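Local coordinates for GAF domain/HD domain protein (Geobacter sulfurreducens, PDB 3EEA), which is of unknown function but may have phosphatase activity, this chain being the GAF domain of a longer GAF/HD-domain protein, at residues A[151-154]-A[155-159]. Sequence-based numbering, arbitrary orientation.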
loop_
_atom_site.group_PDB
_atom_site.type_symbol
_atom_site.label_atom_id
_atom_site.label_comp_id
_atom_site.label_asym_id
_atom_site.label_seq_id
_atom_site.Cartn_x
_atom_site.Cartn_y
_atom_site.Cartn_z
ATOM N N ALA A 151 -3.208 -9.419 -1.913
ATOM C CA ALA A 151 -3.656 -10.692 -2.419
ATOM C C ALA A 151 -2.672 -11.285 -3.423
ATOM O O ALA A 151 -2.391 -12.493 -3.381
ATOM C CB ALA A 151 -5.094 -10.584 -3.067
ATOM N N LEU A 152 -2.127 -10.463 -4.311
ATOM C CA LEU A 152 -1.200 -10.941 -5.325
ATOM C C LEU A 152 0.101 -11.480 -4.687
ATOM O O LEU A 152 0.632 -12.581 -5.032
ATOM C CB LEU A 152 -0.889 -9.784 -6.260
ATOM C CG LEU A 152 0.130 -9.972 -7.339
ATOM C CD1 LEU A 152 -0.276 -11.168 -8.214
ATOM C CD2 LEU A 152 0.082 -8.600 -8.166
ATOM N N VAL A 153 0.583 -10.722 -3.721
ATOM C CA VAL A 153 1.769 -11.103 -2.955
ATOM C C VAL A 153 1.540 -12.431 -2.228
ATOM O O VAL A 153 2.398 -13.345 -2.304
ATOM C CB VAL A 153 2.194 -10.019 -1.936
ATOM C CG1 VAL A 153 3.383 -10.548 -1.056
ATOM C CG2 VAL A 153 2.685 -8.715 -2.666
ATOM N N VAL A 154 0.434 -12.513 -1.502
ATOM C CA VAL A 154 0.075 -13.719 -0.700
ATOM C C VAL A 154 -0.059 -14.913 -1.621
ATOM O O VAL A 154 0.465 -15.996 -1.334
ATOM C CB VAL A 154 -1.203 -13.521 0.158
ATOM C CG1 VAL A 154 -1.668 -14.902 0.779
ATOM C CG2 VAL A 154 -0.895 -12.513 1.302
ATOM N N SER A 155 -0.659 -14.702 -2.789
ATOM C CA SER A 155 -0.840 -15.806 -3.725
ATOM C C SER A 155 0.515 -16.325 -4.212
ATOM O O SER A 155 0.741 -17.542 -4.196
ATOM C CB SER A 155 -1.769 -15.439 -4.857
ATOM O OG SER A 155 -1.074 -14.746 -5.854
ATOM N N HIS A 156 1.457 -15.433 -4.550
ATOM C CA HIS A 156 2.839 -15.856 -4.880
ATOM C C HIS A 156 3.458 -16.687 -3.745
ATOM O O HIS A 156 4.118 -17.728 -4.002
ATOM C CB HIS A 156 3.784 -14.692 -5.213
ATOM C CG HIS A 156 3.471 -13.971 -6.478
ATOM N ND1 HIS A 156 3.880 -12.674 -6.713
ATOM C CD2 HIS A 156 2.754 -14.343 -7.567
ATOM C CE1 HIS A 156 3.441 -12.285 -7.899
ATOM N NE2 HIS A 156 2.751 -13.278 -8.437
ATOM N N MET A 157 3.269 -16.246 -2.504
ATOM C CA MET A 157 3.814 -16.956 -1.329
ATOM C C MET A 157 3.150 -18.342 -1.067
ATOM O O MET A 157 3.831 -19.295 -0.681
ATOM C CB MET A 157 3.645 -16.102 -0.086
ATOM C CG MET A 157 4.415 -14.791 -0.091
ATOM S SD MET A 157 4.306 -13.771 1.437
ATOM C CE MET A 157 5.625 -12.558 1.149
ATOM N N GLN A 158 1.830 -18.388 -1.183
ATOM C CA GLN A 158 1.031 -19.610 -0.896
ATOM C C GLN A 158 1.255 -20.693 -1.966
ATOM O O GLN A 158 1.005 -21.899 -1.711
ATOM C CB GLN A 158 -0.460 -19.274 -0.732
ATOM C CG GLN A 158 -0.780 -18.561 0.609
ATOM C CD GLN A 158 -2.273 -18.229 0.853
ATOM O OE1 GLN A 158 -3.052 -18.079 -0.077
ATOM N NE2 GLN A 158 -2.639 -18.043 2.136
ATOM N N LEU A 159 1.757 -20.307 -3.140
ATOM C CA LEU A 159 2.310 -21.283 -4.107
ATOM C C LEU A 159 3.319 -22.269 -3.480
ATOM O O LEU A 159 3.515 -23.393 -3.996
ATOM C CB LEU A 159 2.989 -20.570 -5.287
ATOM C CG LEU A 159 2.098 -19.802 -6.277
ATOM C CD1 LEU A 159 2.979 -19.068 -7.320
ATOM C CD2 LEU A 159 1.075 -20.690 -6.969
#
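The carbonyl oxygen of L152 is gripped twice. H156 N donates to L152 O at 3.0 Å with a nearly straight N-H...O angle (168°). S155 OG donates to L152 O at 2.9 Å, from the same face. Serine suits this place because its hydroxyl, set between the backbone N and the carbonyl carbon (chi1 83°), reaches back one turn. The i to i+4 pattern continues from S155 N to A151 O, M157 N to V153 O and Q158 N to V154 O, through the C-terminal part of helix 137-158.

The H156 ring rests with one face over L152 O, and L152 lies alongside it, CD1 3.7 Å from H156 NE2. Histidine suits the dimer interface because both ring nitrogens reach the second subunit: ND1 is hydrogen-bonded to H156 ND1 there, the rings almost parallel, and NE2 weakly to its D161. With the same position on both sides, an alanine here would take away both imidazoles and probably lose their bond, leaving L152 CD1 without its neighbouring ring.

Farther along, the unbranched chain of M157 runs beside V153, CE 3.7 Å from V153 CG1; V154 CG1 offers the amide of Q158 an apolar surface, 3.4 Å from Q158 CD. V154 and M157 also pack on V14 and V17 of helix 14-28. Since mutual ND1 bonding needs one donor and one acceptor, the two imidazoles are probably in complementary proton states.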